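Local coordinates for protein mannose-specific lectin 1 chain 2 (Remusatia vivipara, PDB 3R0E) that probably binds mannose as one bulb-type lectin domain of a secreted hemagglutinin, at residues 5-18 against 21-33. Residues are numbered along the deposited sequence; the frame is centred on the assembly and turned at random.
Sequences TNNLLFSGQVLYGD and LTAKNHQLVMQGD
Leu21 reaches in among Asn7, Leu8, Leu9 and Leu15 and buries more area against the other segment, 109 Å², than any other residue. Its CD2 lies 3.4 Å from Leu8 O, while its CD1 meets CB of Leu9 at 4.3 Å. Leu15 comes from the far arm of 5-18, its CD1 being 4.1 Å from Leu21 CD2, and the two side chains cross at about a right angle. Met30 has CG anti to its backbone N (chi1 179°), which brings CG to 3.4 Å from Leu15 O; beyond it the chain bends and meets Leu58 of strand 57-60. The axes of the short strands 14-16 and 27-30 stand at 78°, consistent with their belonging to different sheets.

Polar bonds hold the two more open margins. Thr22 N donates to Asn6 O over 2.7 Å, nearly straight but 38° above the carbonyl plane, whereas Asn6 ND2 adds only a weak bond to Thr22 O. At the other end Asp18 N donates to Met30 O over 2.7 Å, and Gly32 N meets Asp18 OD1 at 2.7 Å from above the carboxylate plane. The carboxylate grips the Gly32 amide and lies against Gln31 CA, both residues of the probable mannose site. Edge strands 8-10 and 14-16 of two antiparallel sheets meet hairpin 19-22/27-30 of the third around a leucine-rich interior, characteristic of the beta-prism II fold of bulb-type lectins.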
ATOM      1  N   THR B   5     -10.006   2.485   3.581  1.00 36.89           N
ATOM      2  CA  THR B   5      -9.009   3.462   4.026  1.00 35.83           C
ATOM      3  C   THR B   5      -8.775   4.396   2.841  1.00 34.99           C
ATOM      4  O   THR B   5      -8.772   3.955   1.684  1.00 34.42           O
ATOM      5  CB  THR B   5      -7.670   2.807   4.439  1.00 35.89           C
ATOM      6  OG1 THR B   5      -7.906   1.762   5.386  1.00 35.51           O
ATOM      7  CG2 THR B   5      -6.725   3.851   5.060  1.00 36.28           C
ATOM      8  N   ASN B   6      -8.571   5.677   3.148  1.00 34.18           N
ATOM      9  CA  ASN B   6      -8.555   6.754   2.156  1.00 33.35           C
ATOM     10  C   ASN B   6      -7.547   6.605   1.016  1.00 31.64           C
ATOM     11  O   ASN B   6      -7.824   7.018  -0.100  1.00 31.31           O
ATOM     12  CB  ASN B   6      -8.327   8.093   2.859  1.00 34.23           C
ATOM     13  CG  ASN B   6      -6.981   8.146   3.577  1.00 37.87           C
ATOM     14  OD1 ASN B   6      -6.750   7.416   4.559  1.00 40.89           O
ATOM     15  ND2 ASN B   6      -6.073   9.001   3.081  1.00 41.55           N
ATOM     16  N   ASN B   7      -6.377   6.040   1.295  1.00 29.94           N
ATOM     17  CA  ASN B   7      -5.324   5.944   0.285  1.00 28.28           C
ATOM     18  C   ASN B   7      -5.075   4.522  -0.218  1.00 27.18           C
ATOM     19  O   ASN B   7      -4.095   4.278  -0.928  1.00 26.76           O
ATOM     20  CB  ASN B   7      -4.020   6.559   0.811  1.00 28.07           C
ATOM     21  CG  ASN B   7      -3.447   5.797   1.987  1.00 28.10           C
ATOM     22  OD1 ASN B   7      -4.175   5.156   2.744  1.00 29.55           O
ATOM     23  ND2 ASN B   7      -2.140   5.871   2.152  1.00 26.99           N
ATOM     24  N   LEU B   8      -5.955   3.593   0.149  1.00 25.63           N
ATOM     25  CA  LEU B   8      -5.744   2.179  -0.158  1.00 24.77           C
ATOM     26  C   LEU B   8      -6.921   1.548  -0.888  1.00 24.38           C
ATOM     27  O   LEU B   8      -8.078   1.886  -0.623  1.00 24.31           O
ATOM     28  CB  LEU B   8      -5.485   1.381   1.125  1.00 24.36           C
ATOM     29  CG  LEU B   8      -4.428   1.812   2.146  1.00 24.48           C
ATOM     30  CD1 LEU B   8      -4.565   0.982   3.430  1.00 23.50           C
ATOM     31  CD2 LEU B   8      -3.022   1.717   1.586  1.00 22.29           C
ATOM     32  N   LEU B   9      -6.621   0.613  -1.788  1.00 24.03           N
ATOM     33  CA  LEU B   9      -7.653  -0.254  -2.354  1.00 23.70           C
ATOM     34  C   LEU B   9      -7.151  -1.692  -2.377  1.00 24.02           C
ATOM     35  O   LEU B   9      -6.195  -2.011  -3.083  1.00 24.90           O
ATOM     36  CB  LEU B   9      -8.055   0.214  -3.752  1.00 23.32           C
ATOM     37  CG  LEU B   9      -9.339  -0.329  -4.373  1.00 22.30           C
ATOM     38  CD1 LEU B   9     -10.564   0.250  -3.681  1.00 20.72           C
ATOM     39  CD2 LEU B   9      -9.354   0.009  -5.859  1.00 21.43           C
ATOM     40  N   PHE B  10      -7.779  -2.548  -1.580  1.00 23.72           N
ATOM     41  CA  PHE B  10      -7.381  -3.940  -1.490  1.00 23.41           C
ATOM     42  C   PHE B  10      -8.185  -4.752  -2.481  1.00 24.15           C
ATOM     43  O   PHE B  10      -9.268  -4.328  -2.907  1.00 24.39           O
ATOM     44  CB  PHE B  10      -7.606  -4.496  -0.081  1.00 22.83           C
ATOM     45  CG  PHE B  10      -6.730  -3.873   0.965  1.00 22.31           C
ATOM     46  CD1 PHE B  10      -5.454  -4.369   1.205  1.00 20.97           C
ATOM     47  CD2 PHE B  10      -7.175  -2.779   1.705  1.00 20.93           C
ATOM     48  CE1 PHE B  10      -4.637  -3.781   2.160  1.00 21.80           C
ATOM     49  CE2 PHE B  10      -6.363  -2.194   2.663  1.00 20.61           C
ATOM     50  CZ  PHE B  10      -5.101  -2.697   2.903  1.00 20.49           C
ATOM     51  N   SER B  11      -7.653  -5.925  -2.821  1.00 24.21           N
ATOM     52  CA  SER B  11      -8.340  -6.894  -3.656  1.00 24.58           C
ATOM     53  C   SER B  11      -9.783  -7.071  -3.219  1.00 24.33           C
ATOM     54  O   SER B  11     -10.059  -7.213  -2.034  1.00 24.22           O
ATOM     55  CB  SER B  11      -7.596  -8.238  -3.605  1.00 24.69           C
ATOM     56  OG  SER B  11      -6.264  -8.101  -4.081  1.00 24.70           O
ATOM     57  N   GLY B  12     -10.702  -7.047  -4.179  1.00 24.51           N
ATOM     58  CA  GLY B  12     -12.129  -7.178  -3.879  1.00 24.67           C
ATOM     59  C   GLY B  12     -12.854  -5.860  -3.641  1.00 25.11           C
ATOM     60  O   GLY B  12     -14.070  -5.796  -3.790  1.00 24.97           O
ATOM     61  N   GLN B  13     -12.123  -4.810  -3.269  1.00 25.17           N
ATOM     62  CA  GLN B  13     -12.749  -3.517  -3.013  1.00 26.05           C
ATOM     63  C   GLN B  13     -13.074  -2.809  -4.328  1.00 26.84           C
ATOM     64  O   GLN B  13     -12.415  -3.035  -5.353  1.00 26.54           O
ATOM     65  CB  GLN B  13     -11.883  -2.630  -2.115  1.00 25.67           C
ATOM     66  CG  GLN B  13     -11.741  -3.161  -0.706  1.00 25.81           C
ATOM     67  CD  GLN B  13     -11.175  -2.141   0.255  1.00 26.73           C
ATOM     68  OE1 GLN B  13     -10.083  -1.598   0.045  1.00 26.74           O
ATOM     69  NE2 GLN B  13     -11.912  -1.878   1.325  1.00 25.89           N
ATOM     70  N   VAL B  14     -14.093  -1.953  -4.278  1.00 27.58           N
ATOM     71  CA  VAL B  14     -14.636  -1.320  -5.468  1.00 28.73           C
ATOM     72  C   VAL B  14     -14.811   0.197  -5.246  1.00 29.12           C
ATOM     73  O   VAL B  14     -15.249   0.626  -4.174  1.00 29.44           O
ATOM     74  CB  VAL B  14     -15.971  -2.002  -5.862  1.00 28.68           C
ATOM     75  CG1 VAL B  14     -16.752  -1.171  -6.832  1.00 30.28           C
ATOM     76  CG2 VAL B  14     -15.714  -3.373  -6.476  1.00 29.20           C
ATOM     77  N   LEU B  15     -14.453   0.991  -6.257  1.00 29.37           N
ATOM     78  CA  LEU B  15     -14.705   2.435  -6.277  1.00 29.72           C
ATOM     79  C   LEU B  15     -15.551   2.762  -7.477  1.00 30.04           C
ATOM     80  O   LEU B  15     -15.291   2.258  -8.566  1.00 30.65           O
ATOM     81  CB  LEU B  15     -13.413   3.228  -6.434  1.00 29.65           C
ATOM     82  CG  LEU B  15     -12.366   3.350  -5.343  1.00 30.58           C
ATOM     83  CD1 LEU B  15     -11.283   4.305  -5.832  1.00 29.52           C
ATOM     84  CD2 LEU B  15     -12.989   3.849  -4.048  1.00 30.88           C
ATOM     85  N   TYR B  16     -16.536   3.634  -7.302  1.00 30.51           N
ATOM     86  CA  TYR B  16     -17.397   4.048  -8.407  1.00 31.07           C
ATOM     87  C   TYR B  16     -18.010   5.414  -8.133  1.00 31.35           C
ATOM     88  O   TYR B  16     -17.931   5.928  -7.008  1.00 31.47           O
ATOM     89  CB  TYR B  16     -18.501   3.011  -8.667  1.00 31.20           C
ATOM     90  CG  TYR B  16     -19.383   2.736  -7.462  1.00 32.40           C
ATOM     91  CD1 TYR B  16     -19.003   1.791  -6.499  1.00 33.05           C
ATOM     92  CD2 TYR B  16     -20.586   3.423  -7.275  1.00 33.36           C
ATOM     93  CE1 TYR B  16     -19.790   1.538  -5.379  1.00 33.97           C
ATOM     94  CE2 TYR B  16     -21.392   3.171  -6.147  1.00 34.79           C
ATOM     95  CZ  TYR B  16     -20.982   2.227  -5.209  1.00 35.10           C
ATOM     96  OH  TYR B  16     -21.752   1.965  -4.096  1.00 36.85           O
ATOM     97  N   GLY B  17     -18.611   6.000  -9.169  1.00 31.53           N
ATOM     98  CA  GLY B  17     -19.392   7.232  -9.028  1.00 31.44           C
ATOM     99  C   GLY B  17     -18.682   8.326  -8.261  1.00 31.51           C
ATOM    100  O   GLY B  17     -19.226   8.862  -7.295  1.00 31.81           O
ATOM    101  N   ASP B  18     -17.463   8.643  -8.696  1.00 31.08           N
ATOM    102  CA  ASP B  18     -16.639   9.711  -8.115  1.00 31.17           C
ATOM    103  C   ASP B  18     -16.076   9.355  -6.750  1.00 30.52           C
ATOM    104  O   ASP B  18     -15.573  10.225  -6.042  1.00 30.76           O
ATOM    105  CB  ASP B  18     -17.365  11.075  -8.085  1.00 31.67           C
ATOM    106  CG  ASP B  18     -17.964  11.449  -9.433  1.00 33.48           C
ATOM    107  OD1 ASP B  18     -17.265  11.328 -10.462  1.00 35.34           O
ATOM    108  OD2 ASP B  18     -19.147  11.852  -9.468  1.00 36.18           O
ATOM    109  N   LEU B  21      -9.470   7.584  -4.162  1.00 29.36           N
ATOM    110  CA  LEU B  21      -8.389   7.488  -3.183  1.00 29.06           C
ATOM    111  C   LEU B  21      -7.822   8.885  -2.970  1.00 29.20           C
ATOM    112  O   LEU B  21      -7.769   9.696  -3.901  1.00 28.98           O
ATOM    113  CB  LEU B  21      -7.291   6.512  -3.630  1.00 28.58           C
ATOM    114  CG  LEU B  21      -7.655   5.037  -3.870  1.00 28.56           C
ATOM    115  CD1 LEU B  21      -6.402   4.173  -4.059  1.00 27.37           C
ATOM    116  CD2 LEU B  21      -8.523   4.459  -2.751  1.00 27.16           C
ATOM    117  N   THR B  22      -7.397   9.157  -1.744  1.00 29.76           N
ATOM    118  CA  THR B  22      -6.883  10.461  -1.367  1.00 30.56           C
ATOM    119  C   THR B  22      -5.519  10.319  -0.702  1.00 31.24           C
ATOM    120  O   THR B  22      -5.340   9.497   0.195  1.00 31.36           O
ATOM    121  CB  THR B  22      -7.853  11.176  -0.383  1.00 30.42           C
ATOM    122  OG1 THR B  22      -9.129  11.336  -1.005  1.00 30.13           O
ATOM    123  CG2 THR B  22      -7.335  12.542  -0.009  1.00 30.91           C
ATOM    124  N   ALA B  23      -4.568  11.135  -1.147  1.00 32.12           N
ATOM    125  CA  ALA B  23      -3.270  11.256  -0.499  1.00 32.92           C
ATOM    126  C   ALA B  23      -2.970  12.731  -0.194  1.00 33.75           C
ATOM    127  O   ALA B  23      -3.773  13.610  -0.497  1.00 34.32           O
ATOM    128  CB  ALA B  23      -2.188  10.644  -1.372  1.00 32.75           C
ATOM    129  N   LYS B  24      -1.812  12.992   0.403  1.00 34.69           N
ATOM    130  CA  LYS B  24      -1.394  14.338   0.802  1.00 35.62           C
ATOM    131  C   LYS B  24      -1.692  15.414  -0.242  1.00 35.41           C
ATOM    132  O   LYS B  24      -2.397  16.387   0.049  1.00 35.59           O
ATOM    133  CB  LYS B  24       0.104  14.335   1.114  1.00 36.39           C
ATOM    134  CG  LYS B  24       0.491  15.140   2.355  1.00 38.75           C
ATOM    135  CD  LYS B  24       1.980  14.949   2.691  1.00 41.86           C
ATOM    136  CE  LYS B  24       2.229  14.997   4.203  1.00 44.20           C
ATOM    137  NZ  LYS B  24       1.508  13.899   4.951  1.00 44.72           N
ATOM    138  N   ASN B  25      -1.164  15.228  -1.453  1.00 34.79           N
ATOM    139  CA  ASN B  25      -1.318  16.208  -2.536  1.00 34.11           C
ATOM    140  C   ASN B  25      -1.999  15.660  -3.791  1.00 33.13           C
ATOM    141  O   ASN B  25      -2.007  16.315  -4.835  1.00 32.98           O
ATOM    142  CB  ASN B  25       0.051  16.804  -2.909  1.00 34.49           C
ATOM    143  CG  ASN B  25       0.634  17.668  -1.802  1.00 35.86           C
ATOM    144  OD1 ASN B  25       1.725  17.396  -1.302  1.00 38.13           O
ATOM    145  ND2 ASN B  25      -0.099  18.708  -1.404  1.00 36.47           N
ATOM    146  N   HIS B  26      -2.569  14.461  -3.685  1.00 32.10           N
ATOM    147  CA  HIS B  26      -3.072  13.738  -4.850  1.00 30.82           C
ATOM    148  C   HIS B  26      -4.390  13.031  -4.586  1.00 30.67           C
ATOM    149  O   HIS B  26      -4.675  12.635  -3.458  1.00 30.58           O
ATOM    150  CB  HIS B  26      -2.047  12.703  -5.312  1.00 30.56           C
ATOM    151  CG  HIS B  26      -0.683  13.268  -5.554  1.00 29.82           C
ATOM    152  ND1 HIS B  26      -0.264  13.698  -6.795  1.00 29.52           N
ATOM    153  CD2 HIS B  26       0.350  13.485  -4.710  1.00 28.50           C
ATOM    154  CE1 HIS B  26       0.974  14.144  -6.706  1.00 28.97           C
ATOM    155  NE2 HIS B  26       1.369  14.028  -5.451  1.00 28.67           N
ATOM    156  N   GLN B  27      -5.171  12.864  -5.650  1.00 30.36           N
ATOM    157  CA  GLN B  27      -6.425  12.127  -5.626  1.00 30.50           C
ATOM    158  C   GLN B  27      -6.511  11.225  -6.849  1.00 29.80           C
ATOM    159  O   GLN B  27      -6.103  11.606  -7.943  1.00 29.52           O
ATOM    160  CB  GLN B  27      -7.630  13.075  -5.655  1.00 30.93           C
ATOM    161  CG  GLN B  27      -7.876  13.871  -4.377  1.00 34.18           C
ATOM    162  CD  GLN B  27      -9.267  14.505  -4.351  1.00 38.28           C
ATOM    163  OE1 GLN B  27      -9.699  15.137  -5.318  1.00 40.90           O
ATOM    164  NE2 GLN B  27      -9.974  14.329  -3.243  1.00 39.78           N
ATOM    165  N   LEU B  28      -7.054  10.027  -6.653  1.00 29.19           N
ATOM    166  CA  LEU B  28      -7.318   9.115  -7.744  1.00 28.29           C
ATOM    167  C   LEU B  28      -8.818   8.802  -7.745  1.00 28.14           C
ATOM    168  O   LEU B  28      -9.317   8.155  -6.831  1.00 28.08           O
ATOM    169  CB  LEU B  28      -6.477   7.849  -7.576  1.00 27.90           C
ATOM    170  CG  LEU B  28      -6.635   6.757  -8.630  1.00 27.04           C
ATOM    171  CD1 LEU B  28      -6.146   7.234 -10.000  1.00 25.33           C
ATOM    172  CD2 LEU B  28      -5.909   5.510  -8.182  1.00 25.39           C
ATOM    173  N   VAL B  29      -9.515   9.266  -8.784  1.00 27.91           N
ATOM    174  CA  VAL B  29     -10.982   9.291  -8.828  1.00 27.46           C
ATOM    175  C   VAL B  29     -11.531   8.440  -9.968  1.00 27.70           C
ATOM    176  O   VAL B  29     -11.182   8.638 -11.132  1.00 27.95           O
ATOM    177  CB  VAL B  29     -11.541  10.755  -8.984  1.00 27.40           C
ATOM    178  CG1 VAL B  29     -13.040  10.785  -8.798  1.00 27.81           C
ATOM    179  CG2 VAL B  29     -10.881  11.733  -7.999  1.00 26.45           C
ATOM    180  N   MET B  30     -12.378   7.479  -9.620  1.00 27.96           N
ATOM    181  CA  MET B  30     -13.166   6.750 -10.594  1.00 28.52           C
ATOM    182  C   MET B  30     -14.427   7.579 -10.855  1.00 29.08           C
ATOM    183  O   MET B  30     -15.412   7.511 -10.108  1.00 28.83           O
ATOM    184  CB  MET B  30     -13.511   5.353 -10.074  1.00 28.58           C
ATOM    185  CG  MET B  30     -14.359   4.504 -11.013  1.00 28.83           C
ATOM    186  SD  MET B  30     -13.469   3.990 -12.498  1.00 31.96           S
ATOM    187  CE  MET B  30     -13.867   5.309 -13.657  0.50 30.05           C
ATOM    188  N   GLN B  31     -14.385   8.361 -11.927  1.00 29.63           N
ATOM    189  CA  GLN B  31     -15.373   9.403 -12.152  1.00 29.86           C
ATOM    190  C   GLN B  31     -16.668   8.917 -12.777  1.00 30.39           C
ATOM    191  O   GLN B  31     -16.710   7.862 -13.430  1.00 30.30           O
ATOM    192  CB  GLN B  31     -14.766  10.519 -12.994  1.00 29.83           C
ATOM    193  CG  GLN B  31     -13.569  11.194 -12.326  1.00 29.85           C
ATOM    194  CD  GLN B  31     -13.016  12.347 -13.130  1.00 29.28           C
ATOM    195  OE1 GLN B  31     -13.193  12.414 -14.348  1.00 28.05           O
ATOM    196  NE2 GLN B  31     -12.340  13.265 -12.452  1.00 29.59           N
ATOM    197  N   GLY B  32     -17.723   9.707 -12.570  1.00 30.96           N
ATOM    198  CA  GLY B  32     -19.024   9.473 -13.187  1.00 31.59           C
ATOM    199  C   GLY B  32     -18.981   9.301 -14.697  1.00 32.19           C
ATOM    200  O   GLY B  32     -19.851   8.633 -15.270  1.00 32.33           O
ATOM    201  N   ASP B  33     -17.967   9.887 -15.338  1.00 32.32           N
ATOM    202  CA  ASP B  33     -17.821   9.842 -16.804  1.00 32.71           C
ATOM    203  C   ASP B  33     -16.988   8.665 -17.298  1.00 32.48           C
ATOM    204  O   ASP B  33     -16.678   8.586 -18.490  1.00 32.48           O
ATOM    205  CB  ASP B  33     -17.186  11.144 -17.325  1.00 33.04           C
ATOM    206  CG  ASP B  33     -15.754  11.342 -16.828  1.00 34.27           C
ATOM    207  OD1 ASP B  33     -15.210  10.444 -16.147  1.00 35.16           O
ATOM    208  OD2 ASP B  33     -15.167  12.404 -17.115  1.00 36.41           O
TER